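PDB 2H8G: 5'-Methylthioadenosine Nucleosidase from Arabidopsis thaliana, which belongs to the phosphorylase superfamily of mixed alpha/beta proteins and is modelled here with adenine bound in its ligand pocket. Local coordinates for residues V93-I98 with D200-A205; V130-D135 with P162-E167; A222-V227 with T242-A247; F31-Q36 with L40-K45. All coordinates share one frame; numbering follows the deposited sequence.

Contact 1 of 4, residues V93-I98 with D200-A205; sequences VPASLI and DMEGAA. With ADE (adenine), chain C.
The N-terminal end of helix 203-212, with E202 as its N-cap, packs through E202 and A205 against A95 and S96 of helix 92-106, while the residues just before E202 reach adenine. An Asx motif shapes this end: OD1 of D200 accepts from G203 N at 2.7 Å, on the syn side of the carboxylate, and more weakly from E202 N. G203 suits the tight start because, having no CB, it lets that carboxylate lie against the backbone. K221 forms a salt bridge with OD1 as well, and OD2 is hydrogen-bonded to T177, so D200 is held through both oxygens.

Across the contact, A95 CB sits 3.6 Å from E202 CG and also touches E202 CB. The glutamate sets only its methylene stem against the methyl; its chain bends at CB-CG (chi2 85°), and OE2 accepts from G91 N. Next along the interface, S96 CB and A205 CB meet at 4.3 Å. Alanines and a serine suit this place because their short side chains permit close backbones, with the CA atoms of S96 and A205 5.5 Å apart. S96 turns its hydroxyl back to V93 O, an oxygen shared with L97 N, and packs against S96 of the second subunit. On the pocket side, M201 CG lies 3.6 Å from adenine N3, and D200 CA lies 3.5 Å from the same nitrogen.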
loop_
_atom_site.group_PDB
_atom_site.type_symbol
_atom_site.label_atom_id
_atom_site.label_comp_id
_atom_site.label_asym_id
_atom_site.label_seq_id
_atom_site.Cartn_x
_atom_site.Cartn_y
_atom_site.Cartn_z
ATOM N N VAL A 93 -0.206 3.171 0.185
ATOM C CA VAL A 93 -0.007 2.515 -1.099
ATOM C C VAL A 93 1.016 3.223 -1.989
ATOM O O VAL A 93 1.973 2.598 -2.440
ATOM C CB VAL A 93 -1.356 2.302 -1.821
ATOM C CG1 VAL A 93 -1.134 1.950 -3.280
ATOM C CG2 VAL A 93 -2.105 1.162 -1.134
ATOM N N PRO A 94 0.849 4.534 -2.246
ATOM C CA PRO A 94 1.853 5.188 -3.099
ATOM C C PRO A 94 3.255 5.192 -2.480
ATOM O O PRO A 94 4.261 5.065 -3.187
ATOM C CB PRO A 94 1.298 6.598 -3.267
ATOM C CG PRO A 94 -0.175 6.390 -3.190
ATOM C CD PRO A 94 -0.316 5.410 -2.040
ATOM N N ALA A 95 3.323 5.344 -1.159
ATOM C CA ALA A 95 4.611 5.350 -0.471
ATOM C C ALA A 95 5.302 4.004 -0.641
ATOM O O ALA A 95 6.504 3.944 -0.864
ATOM C CB ALA A 95 4.414 5.649 1.008
ATOM N N SER A 96 4.538 2.924 -0.538
ATOM C CA SER A 96 5.126 1.602 -0.676
ATOM C C SER A 96 5.630 1.393 -2.096
ATOM O O SER A 96 6.695 0.813 -2.298
ATOM C CB SER A 96 4.106 0.510 -0.301
ATOM O OG SER A 96 3.126 0.311 -1.305
ATOM N N LEU A 97 4.875 1.885 -3.078
ATOM C CA LEU A 97 5.260 1.731 -4.480
ATOM C C LEU A 97 6.534 2.491 -4.835
ATOM O O LEU A 97 7.434 1.933 -5.466
ATOM C CB LEU A 97 4.124 2.181 -5.400
ATOM C CG LEU A 97 2.843 1.350 -5.346
ATOM C CD1 LEU A 97 1.734 2.076 -6.080
ATOM C CD2 LEU A 97 3.095 -0.018 -5.959
ATOM N N ILE A 98 6.632 3.755 -4.433
ATOM C CA ILE A 98 7.836 4.511 -4.765
ATOM C C ILE A 98 9.048 4.011 -3.988
ATOM O O ILE A 98 10.176 4.098 -4.467
ATOM C CB ILE A 98 7.653 6.034 -4.548
ATOM C CG1 ILE A 98 7.462 6.362 -3.066
ATOM C CG2 ILE A 98 6.466 6.520 -5.361
ATOM C CD1 ILE A 98 7.346 7.852 -2.792
ATOM N N ASP A 200 1.313 9.173 11.544
ATOM C CA ASP A 200 1.474 9.617 10.159
ATOM C C ASP A 200 0.681 8.739 9.200
ATOM O O ASP A 200 -0.159 7.942 9.625
ATOM C CB ASP A 200 2.949 9.631 9.749
ATOM C CG ASP A 200 3.477 8.253 9.418
ATOM O OD1 ASP A 200 4.467 8.158 8.657
ATOM O OD2 ASP A 200 2.917 7.259 9.927
ATOM N N MET A 201 0.952 8.880 7.907
ATOM C CA MET A 201 0.217 8.124 6.908
ATOM C C MET A 201 1.055 7.270 5.960
ATOM O O MET A 201 0.498 6.675 5.039
ATOM C CB MET A 201 -0.664 9.085 6.094
ATOM C CG MET A 201 -1.743 9.766 6.921
ATOM S SD MET A 201 -2.564 11.138 6.083
ATOM C CE MET A 201 -3.415 10.277 4.804
ATOM N N GLU A 202 2.366 7.181 6.185
ATOM C CA GLU A 202 3.220 6.389 5.287
ATOM C C GLU A 202 4.299 5.516 5.936
ATOM O O GLU A 202 4.659 4.471 5.391
ATOM C CB GLU A 202 3.950 7.298 4.292
ATOM C CG GLU A 202 3.084 8.086 3.313
ATOM C CD GLU A 202 2.574 9.398 3.877
ATOM O OE1 GLU A 202 3.284 10.009 4.710
ATOM O OE2 GLU A 202 1.473 9.826 3.459
ATOM N N GLY A 203 4.825 5.960 7.072
ATOM C CA GLY A 203 5.920 5.263 7.733
ATOM C C GLY A 203 5.989 3.747 7.762
ATOM O O GLY A 203 6.957 3.149 7.286
ATOM N N ALA A 204 4.970 3.114 8.322
ATOM C CA ALA A 204 4.976 1.662 8.439
ATOM C C ALA A 204 5.029 0.933 7.102
ATOM O O ALA A 204 5.524 -0.195 7.032
ATOM C CB ALA A 204 3.767 1.199 9.247
ATOM N N ALA A 205 4.515 1.566 6.048
ATOM C CA ALA A 205 4.512 0.961 4.722
ATOM C C ALA A 205 5.910 1.068 4.125
ATOM O O ALA A 205 6.386 0.144 3.464
ATOM C CB ALA A 205 3.495 1.658 3.823
HETATM N N9 ADE C . 0.381 14.328 9.220
HETATM C C8 ADE C . 0.387 15.460 9.958
HETATM N N7 ADE C . -0.418 15.408 11.046
HETATM C C5 ADE C . -0.968 14.156 10.985
HETATM C C6 ADE C . -1.902 13.432 11.813
HETATM N N6 ADE C . -2.425 13.981 12.903
HETATM N N1 ADE C . -2.250 12.116 11.425
HETATM C C2 ADE C . -1.700 11.564 10.293
HETATM N N3 ADE C . -0.797 12.187 9.444
HETATM C C4 ADE C . -0.482 13.469 9.858
#

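Contact 2 of 4, residues V130-D135 with P162-E167; sequences VFLVSD and PNLLKE
Apolar packing of three leucines joins L132 of strand 130-138 to L164 and L165 of helix 162-168. A single methyl of the strand residue does the work: L132 CD2 lies 3.7 Å from L165 CD1 and 3.9 Å from L164 CD2. It also comes within 4.1 Å of L165 CB, so it rests on both the stem and the end of that side chain. With CG anti to the backbone N (chi1 -173°), L132 extends from the sheet toward the helix, and its branched end meets both leucines at a slant. L164 leaves its backbone toward the strand and touches through CD2. L165 starts out neither toward nor away from the strand, but its CD1 end swings in to make the closest contact, with CB just behind. Leucine suits these places, since its forked end lets one methyl touch two side chains across backbones whose nearest CA atoms are 7.8 Å apart.

No hydrogen bond crosses the contact. The helix has its own, K166 N donating to P162 O at 3.0 Å; P162 fits the first turn, where a residue needs no N-H for the helix. L132 pairs through its backbone with K171 of the neighbouring strand 171-177.

The chain passes through helix 162-168 on its way from strand 130-138 to that parallel neighbour, a crossover enlarged by extra elements. L132 also touches V218 and L220 of strand 217-226, and L164 meets F258 of helix 233-259.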
loop_
_atom_site.group_PDB
_atom_site.type_symbol
_atom_site.label_atom_id
_atom_site.label_comp_id
_atom_site.label_asym_id
_atom_site.label_seq_id
_atom_site.Cartn_x
_atom_site.Cartn_y
_atom_site.Cartn_z
ATOM N N VAL A 130 11.438 17.574 15.594
ATOM C CA VAL A 130 11.753 16.652 14.517
ATOM C C VAL A 130 12.267 15.412 15.231
ATOM O O VAL A 130 13.334 15.433 15.844
ATOM C CB VAL A 130 12.835 17.178 13.570
ATOM C CG1 VAL A 130 13.091 16.144 12.475
ATOM C CG2 VAL A 130 12.391 18.502 12.958
ATOM N N PHE A 131 11.476 14.348 15.163
ATOM C CA PHE A 131 11.776 13.077 15.811
ATOM C C PHE A 131 12.510 12.059 14.952
ATOM O O PHE A 131 12.337 12.009 13.735
ATOM C CB PHE A 131 10.477 12.395 16.254
ATOM C CG PHE A 131 9.917 12.891 17.553
ATOM C CD1 PHE A 131 9.310 14.140 17.649
ATOM C CD2 PHE A 131 9.958 12.078 18.681
ATOM C CE1 PHE A 131 8.750 14.565 18.854
ATOM C CE2 PHE A 131 9.400 12.496 19.881
ATOM C CZ PHE A 131 8.797 13.740 19.971
ATOM N N LEU A 132 13.309 11.230 15.619
ATOM C CA LEU A 132 14.000 10.124 14.974
ATOM C C LEU A 132 13.133 8.967 15.486
ATOM O O LEU A 132 12.943 8.832 16.691
ATOM C CB LEU A 132 15.425 9.982 15.508
ATOM C CG LEU A 132 16.316 8.964 14.798
ATOM C CD1 LEU A 132 16.526 9.380 13.348
ATOM C CD2 LEU A 132 17.648 8.885 15.522
ATOM N N VAL A 133 12.595 8.149 14.593
ATOM C CA VAL A 133 11.723 7.051 15.012
ATOM C C VAL A 133 12.453 5.783 15.462
ATOM O O VAL A 133 13.403 5.351 14.816
ATOM C CB VAL A 133 10.746 6.684 13.868
ATOM C CG1 VAL A 133 9.943 5.442 14.230
ATOM C CG2 VAL A 133 9.814 7.855 13.595
ATOM N N SER A 134 11.989 5.190 16.563
ATOM C CA SER A 134 12.576 3.958 17.098
ATOM C C SER A 134 12.020 2.737 16.361
ATOM O O SER A 134 12.773 1.929 15.819
ATOM C CB SER A 134 12.285 3.839 18.599
ATOM O OG SER A 134 10.905 3.995 18.882
ATOM N N ASP A 135 10.698 2.598 16.370
ATOM C CA ASP A 135 10.033 1.513 15.660
ATOM C C ASP A 135 8.717 2.041 15.120
ATOM O O ASP A 135 8.279 3.132 15.486
ATOM C CB ASP A 135 9.808 0.279 16.551
ATOM C CG ASP A 135 9.131 0.605 17.863
ATOM O OD1 ASP A 135 8.413 1.619 17.945
ATOM O OD2 ASP A 135 9.305 -0.183 18.817
ATOM N N PRO A 162 22.664 5.138 16.809
ATOM C CA PRO A 162 23.051 5.680 18.114
ATOM C C PRO A 162 23.939 6.921 18.070
ATOM O O PRO A 162 23.722 7.867 18.829
ATOM C CB PRO A 162 23.736 4.494 18.786
ATOM C CG PRO A 162 24.356 3.773 17.627
ATOM C CD PRO A 162 23.230 3.791 16.617
ATOM N N ASN A 163 24.935 6.922 17.190
ATOM C CA ASN A 163 25.835 8.069 17.091
ATOM C C ASN A 163 25.133 9.302 16.537
ATOM O O ASN A 163 25.405 10.426 16.964
ATOM C CB ASN A 163 27.052 7.730 16.226
ATOM C CG ASN A 163 27.938 6.679 16.858
ATOM O OD1 ASN A 163 28.203 6.720 18.060
ATOM N ND2 ASN A 163 28.415 5.740 16.051
ATOM N N LEU A 164 24.229 9.094 15.586
ATOM C CA LEU A 164 23.486 10.200 14.996
ATOM C C LEU A 164 22.654 10.866 16.083
ATOM O O LEU A 164 22.618 12.087 16.194
ATOM C CB LEU A 164 22.567 9.685 13.880
ATOM C CG LEU A 164 21.667 10.679 13.135
ATOM C CD1 LEU A 164 21.149 10.022 11.862
ATOM C CD2 LEU A 164 20.500 11.112 14.010
ATOM N N LEU A 165 21.995 10.045 16.892
ATOM C CA LEU A 165 21.150 10.542 17.967
ATOM C C LEU A 165 21.962 11.274 19.038
ATOM O O LEU A 165 21.506 12.271 19.595
ATOM C CB LEU A 165 20.381 9.373 18.593
ATOM C CG LEU A 165 19.218 9.692 19.534
ATOM C CD1 LEU A 165 18.146 10.459 18.782
ATOM C CD2 LEU A 165 18.645 8.396 20.087
ATOM N N LYS A 166 23.165 10.782 19.312
ATOM C CA LYS A 166 24.038 11.385 20.318
ATOM C C LYS A 166 24.653 12.703 19.836
ATOM O O LYS A 166 25.158 13.497 20.636
ATOM C CB LYS A 166 25.148 10.396 20.694
ATOM C CG LYS A 166 26.149 10.936 21.695
ATOM C CD LYS A 166 25.452 11.399 22.960
ATOM C CE LYS A 166 26.384 12.245 23.801
ATOM N NZ LYS A 166 26.855 13.427 23.030
ATOM N N GLU A 167 24.605 12.930 18.529
ATOM C CA GLU A 167 25.158 14.138 17.928
ATOM C C GLU A 167 24.090 15.201 17.709
ATOM O O GLU A 167 24.278 16.371 18.048
ATOM C CB GLU A 167 25.804 13.793 16.586
ATOM C CG GLU A 167 26.210 14.991 15.746
ATOM C CD GLU A 167 27.603 15.481 16.057
ATOM O OE1 GLU A 167 27.838 15.946 17.193
ATOM O OE2 GLU A 167 28.467 15.394 15.159
#

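Contact 3 of 4, residues A222-V227 with T242-A247; sequences AVTDLV and TVVTAA. With ADE (adenine), chain C.
The carboxylate of D225 lies edge to edge with adenine and nearly coplanar with it, against the N6/N7 edge, beside the place where V244 packs on A222 and T224. Adenine N6 donates to D225 OD2 at 2.9 Å in an almost straight bond (170°), and an aspartate suits this edge because it offers that amino group an acceptor. D225 OD1 comes close to N7, at 2.6 Å. T224 OG1 is hydrogen-bonded to D225 OD1 (2.8 Å) and also to C117 O, and probably helps to hold the carboxylate's rotation. V227 CG2 approaches N6.

T224 links pocket and core. Its rotamer (chi1 49°) faces OG1 toward D225 and sends the methyl CG2 of T224 to the helix, 3.7 Å from V244 CB. The beta-branched V244 spreads its methyls over the strand: CG1 is pressed to 3.4 Å from A222 CB, a tight fit that suits a small alanine, and CG2 lies 3.6 Å from V223 O.

Helix 242-247 runs nearly antiparallel to strand 222-226 (170°), with the axes 8.2 Å apart. Strand 217-226 has strands 110-119 and 130-138 as its sheet neighbours, and helix 233-259 covers this stretch, its N240 bonding T224 O.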
loop_
_atom_site.group_PDB
_atom_site.type_symbol
_atom_site.label_atom_id
_atom_site.label_comp_id
_atom_site.label_asym_id
_atom_site.label_seq_id
_atom_site.Cartn_x
_atom_site.Cartn_y
_atom_site.Cartn_z
ATOM N N ALA A 222 8.537 15.365 11.576
ATOM C CA ALA A 222 8.357 16.687 12.165
ATOM C C ALA A 222 6.902 16.936 12.560
ATOM O O ALA A 222 5.995 16.857 11.728
ATOM C CB ALA A 222 8.831 17.745 11.182
ATOM N N VAL A 223 6.694 17.247 13.837
ATOM C CA VAL A 223 5.357 17.472 14.385
ATOM C C VAL A 223 4.704 18.784 13.973
ATOM O O VAL A 223 5.186 19.866 14.312
ATOM C CB VAL A 223 5.390 17.397 15.932
ATOM C CG1 VAL A 223 3.989 17.581 16.504
ATOM C CG2 VAL A 223 5.953 16.052 16.369
ATOM N N THR A 224 3.597 18.670 13.247
ATOM C CA THR A 224 2.843 19.838 12.788
ATOM C C THR A 224 1.578 20.074 13.602
ATOM O O THR A 224 1.005 21.161 13.571
ATOM C CB THR A 224 2.414 19.699 11.313
ATOM O OG1 THR A 224 1.807 18.416 11.102
ATOM C CG2 THR A 224 3.609 19.862 10.391
ATOM N N ASP A 225 1.136 19.057 14.331
ATOM C CA ASP A 225 -0.084 19.189 15.111
ATOM C C ASP A 225 -0.092 18.234 16.290
ATOM O O ASP A 225 0.570 17.193 16.259
ATOM C CB ASP A 225 -1.305 18.920 14.225
ATOM C CG ASP A 225 -1.218 17.590 13.499
ATOM O OD1 ASP A 225 -0.424 17.481 12.545
ATOM O OD2 ASP A 225 -1.942 16.647 13.885
ATOM N N LEU A 226 -0.836 18.600 17.330
ATOM C CA LEU A 226 -0.940 17.762 18.521
ATOM C C LEU A 226 -2.301 17.072 18.514
ATOM O O LEU A 226 -3.345 17.710 18.668
ATOM C CB LEU A 226 -0.759 18.612 19.783
ATOM C CG LEU A 226 0.590 19.334 19.871
ATOM C CD1 LEU A 226 0.641 20.163 21.154
ATOM C CD2 LEU A 226 1.728 18.327 19.834
ATOM N N VAL A 227 -2.279 15.756 18.324
ATOM C CA VAL A 227 -3.502 14.969 18.256
ATOM C C VAL A 227 -4.334 15.065 19.529
ATOM O O VAL A 227 -5.561 14.983 19.480
ATOM C CB VAL A 227 -3.177 13.492 17.946
ATOM C CG1 VAL A 227 -4.460 12.689 17.812
ATOM C CG2 VAL A 227 -2.372 13.406 16.655
ATOM N N THR A 242 4.110 24.912 6.497
ATOM C CA THR A 242 5.242 25.665 5.971
ATOM C C THR A 242 6.406 25.837 6.948
ATOM O O THR A 242 7.548 25.521 6.621
ATOM C CB THR A 242 4.787 27.053 5.473
ATOM O OG1 THR A 242 3.841 26.882 4.411
ATOM C CG2 THR A 242 5.975 27.860 4.962
ATOM N N VAL A 243 6.119 26.326 8.148
ATOM C CA VAL A 243 7.168 26.541 9.140
ATOM C C VAL A 243 7.850 25.257 9.609
ATOM O O VAL A 243 9.074 25.204 9.730
ATOM C CB VAL A 243 6.621 27.296 10.373
ATOM C CG1 VAL A 243 6.157 28.688 9.963
ATOM C CG2 VAL A 243 5.474 26.521 10.996
ATOM N N VAL A 244 7.064 24.220 9.872
ATOM C CA VAL A 244 7.628 22.955 10.339
ATOM C C VAL A 244 8.439 22.235 9.263
ATOM O O VAL A 244 9.417 21.548 9.570
ATOM C CB VAL A 244 6.517 22.033 10.865
ATOM C CG1 VAL A 244 7.085 20.664 11.221
ATOM C CG2 VAL A 244 5.878 22.667 12.084
ATOM N N THR A 245 8.042 22.382 8.002
ATOM C CA THR A 245 8.785 21.736 6.930
ATOM C C THR A 245 10.168 22.377 6.819
ATOM O O THR A 245 11.113 21.754 6.338
ATOM C CB THR A 245 8.045 21.830 5.577
ATOM O OG1 THR A 245 7.668 23.187 5.325
ATOM C CG2 THR A 245 6.802 20.953 5.593
ATOM N N ALA A 246 10.286 23.620 7.274
ATOM C CA ALA A 246 11.572 24.305 7.242
ATOM C C ALA A 246 12.456 23.679 8.317
ATOM O O ALA A 246 13.653 23.482 8.119
ATOM C CB ALA A 246 11.387 25.792 7.509
ATOM N N ALA A 247 11.852 23.364 9.457
ATOM C CA ALA A 247 12.574 22.746 10.562
ATOM C C ALA A 247 13.007 21.343 10.145
ATOM O O ALA A 247 14.071 20.859 10.534
ATOM C CB ALA A 247 11.676 22.673 11.796
HETATM N N9 ADE C . 0.381 14.328 9.220
HETATM C C8 ADE C . 0.387 15.460 9.958
HETATM N N7 ADE C . -0.418 15.408 11.046
HETATM C C5 ADE C . -0.968 14.156 10.985
HETATM C C6 ADE C . -1.902 13.432 11.813
HETATM N N6 ADE C . -2.425 13.981 12.903
HETATM N N1 ADE C . -2.250 12.116 11.425
HETATM C C2 ADE C . -1.700 11.564 10.293
HETATM N N3 ADE C . -0.797 12.187 9.444
HETATM C C4 ADE C . -0.482 13.469 9.858
#

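Contact 4 of 4, residues F31-Q36 with L40-K45; sequences FVIAMQ and LPLVNK
L42, on helix 36-45, reaches over the ring of F31 on strand 28-32. Strand and helix form a beta-alpha unit of this alpha/beta fold, the helix folding back on the strand after a short connection. From CB, which points toward the strand, the L42 chain runs to CG, placed anti to the backbone N (chi1 -171°), and there it forks. CD1 takes no part between these segments. CD2 stands 3.7 Å above the plane of the F31 ring, offset toward the rim, and 14° off the normal through the ring centre. It is a CH-pi contact over the face, with CD2 3.8 Å from F31 CE2; the side chains cross at about a right angle, which sets the methyl there. The same methyl lies 4.3 Å from I33 CD1, so one carbon bridges two strand-side residues. I256 of helix 233-259 also packs on F31, and A252 of that helix on L42.

At the start of the helix the contact turns polar. L40 N donates to Q36 O at 2.8 Å (162°), an ordinary alpha-helical bond. The two side chains lie alongside each other, pointing the same way, with Q36 OE1 3.6 Å from L40 CD1. P41 has no N-H to give, and the helix is kinked where P41 and L42 lack bonds to the preceding turn. The chemistry is therefore divided: a backbone hydrogen bond holds the first turn, while dispersion and the weak CH-pi contact bind the buried helix face to the strand.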
loop_
_atom_site.group_PDB
_atom_site.type_symbol
_atom_site.label_atom_id
_atom_site.label_comp_id
_atom_site.label_asym_id
_atom_site.label_seq_id
_atom_site.Cartn_x
_atom_site.Cartn_y
_atom_site.Cartn_z
ATOM N N PHE A 31 15.702 9.630 -0.168
ATOM C CA PHE A 31 14.708 10.200 0.733
ATOM C C PHE A 31 13.359 9.897 0.103
ATOM O O PHE A 31 13.157 10.160 -1.082
ATOM C CB PHE A 31 14.819 11.727 0.832
ATOM C CG PHE A 31 15.865 12.214 1.792
ATOM C CD1 PHE A 31 17.207 12.244 1.427
ATOM C CD2 PHE A 31 15.504 12.670 3.059
ATOM C CE1 PHE A 31 18.177 12.722 2.311
ATOM C CE2 PHE A 31 16.468 13.150 3.951
ATOM C CZ PHE A 31 17.806 13.176 3.573
ATOM N N VAL A 32 12.447 9.323 0.882
ATOM C CA VAL A 32 11.102 9.054 0.395
ATOM C C VAL A 32 10.272 10.107 1.115
ATOM O O VAL A 32 10.193 10.106 2.346
ATOM C CB VAL A 32 10.616 7.647 0.784
ATOM C CG1 VAL A 32 9.142 7.501 0.435
ATOM C CG2 VAL A 32 11.437 6.595 0.044
ATOM N N ILE A 33 9.689 11.024 0.346
ATOM C CA ILE A 33 8.898 12.122 0.901
ATOM C C ILE A 33 7.541 12.188 0.208
ATOM O O ILE A 33 7.455 12.313 -1.014
ATOM C CB ILE A 33 9.667 13.455 0.736
ATOM C CG1 ILE A 33 11.041 13.324 1.410
ATOM C CG2 ILE A 33 8.877 14.608 1.342
ATOM C CD1 ILE A 33 11.921 14.559 1.317
ATOM N N ALA A 34 6.479 12.114 1.005
ATOM C CA ALA A 34 5.115 12.103 0.487
ATOM C C ALA A 34 4.614 13.363 -0.207
ATOM O O ALA A 34 3.941 13.273 -1.235
ATOM C CB ALA A 34 4.154 11.738 1.603
ATOM N N MET A 35 4.915 14.526 0.357
ATOM C CA MET A 35 4.448 15.790 -0.215
ATOM C C MET A 35 5.570 16.590 -0.867
ATOM O O MET A 35 6.648 16.733 -0.301
ATOM C CB MET A 35 3.790 16.637 0.876
ATOM C CG MET A 35 2.651 15.936 1.599
ATOM S SD MET A 35 1.964 16.942 2.935
ATOM C CE MET A 35 0.863 18.019 2.015
ATOM N N GLN A 36 5.308 17.121 -2.059
ATOM C CA GLN A 36 6.318 17.908 -2.758
ATOM C C GLN A 36 6.741 19.084 -1.882
ATOM O O GLN A 36 7.901 19.494 -1.906
ATOM C CB GLN A 36 5.769 18.449 -4.083
ATOM C CG GLN A 36 4.860 19.661 -3.928
ATOM C CD GLN A 36 4.803 20.521 -5.181
ATOM O OE1 GLN A 36 5.835 20.913 -5.727
ATOM N NE2 GLN A 36 3.593 20.825 -5.637
ATOM N N LEU A 40 10.561 20.082 -1.439
ATOM C CA LEU A 40 11.132 21.289 -2.035
ATOM C C LEU A 40 12.179 21.984 -1.170
ATOM O O LEU A 40 13.257 22.323 -1.655
ATOM C CB LEU A 40 10.024 22.282 -2.407
ATOM C CG LEU A 40 9.154 21.886 -3.605
ATOM C CD1 LEU A 40 8.055 22.920 -3.808
ATOM C CD2 LEU A 40 10.022 21.765 -4.854
ATOM N N PRO A 41 11.881 22.207 0.121
ATOM C CA PRO A 41 12.860 22.871 0.986
ATOM C C PRO A 41 14.215 22.166 0.958
ATOM O O PRO A 41 15.262 22.813 0.908
ATOM C CB PRO A 41 12.203 22.802 2.361
ATOM C CG PRO A 41 10.740 22.860 2.032
ATOM C CD PRO A 41 10.641 21.915 0.864
ATOM N N LEU A 42 14.184 20.836 0.983
ATOM C CA LEU A 42 15.403 20.037 0.969
ATOM C C LEU A 42 16.057 20.039 -0.410
ATOM O O LEU A 42 17.281 20.083 -0.525
ATOM C CB LEU A 42 15.090 18.596 1.392
ATOM C CG LEU A 42 16.279 17.664 1.637
ATOM C CD1 LEU A 42 17.139 18.209 2.766
ATOM C CD2 LEU A 42 15.769 16.274 1.987
ATOM N N VAL A 43 15.237 19.989 -1.455
ATOM C CA VAL A 43 15.745 19.998 -2.823
ATOM C C VAL A 43 16.525 21.285 -3.082
ATOM O O VAL A 43 17.640 21.255 -3.602
ATOM C CB VAL A 43 14.591 19.897 -3.848
ATOM C CG1 VAL A 43 15.120 20.123 -5.261
ATOM C CG2 VAL A 43 13.926 18.530 -3.749
ATOM N N ASN A 44 15.928 22.412 -2.710
ATOM C CA ASN A 44 16.547 23.720 -2.896
ATOM C C ASN A 44 17.805 23.868 -2.049
ATOM O O ASN A 44 18.788 24.469 -2.483
ATOM C CB ASN A 44 15.544 24.823 -2.540
ATOM C CG ASN A 44 14.370 24.882 -3.508
ATOM O OD1 ASN A 44 13.341 25.495 -3.219
ATOM N ND2 ASN A 44 14.526 24.251 -4.668
ATOM N N LYS A 45 17.774 23.313 -0.841
ATOM C CA LYS A 45 18.912 23.392 0.067
ATOM C C LYS A 45 20.170 22.765 -0.527
ATOM O O LYS A 45 21.267 23.302 -0.376
ATOM C CB LYS A 45 18.574 22.707 1.395
ATOM C CG LYS A 45 19.723 22.676 2.389
ATOM C CD LYS A 45 20.144 24.074 2.808
ATOM C CE LYS A 45 21.300 24.024 3.795
ATOM N NZ LYS A 45 21.685 25.381 4.270
#

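Overall arrangement
Contacts 1 and 3 both reach adenine, from different sides: contact 1 approaches N3, contact 3 the N6 and N7 side, and K199 adds a further hydrogen bond. Their centres are 19 Å apart and their nearest atoms about 8 Å; the two contacts do not touch each other, and adenine is met by residues of both. Contact 4 stands back from the pocket, the side chain of I33 being about 12 Å from adenine, yet it touches contact 1, with A34 CB 3.6 Å from E202 CD. Contacts 2 and 3 meet through adjacent strands, where F131 CE1 is 4.0 Å from V223 CG2. Contacts 2, 3 and 4 each pack a helix on the same mixed sheet.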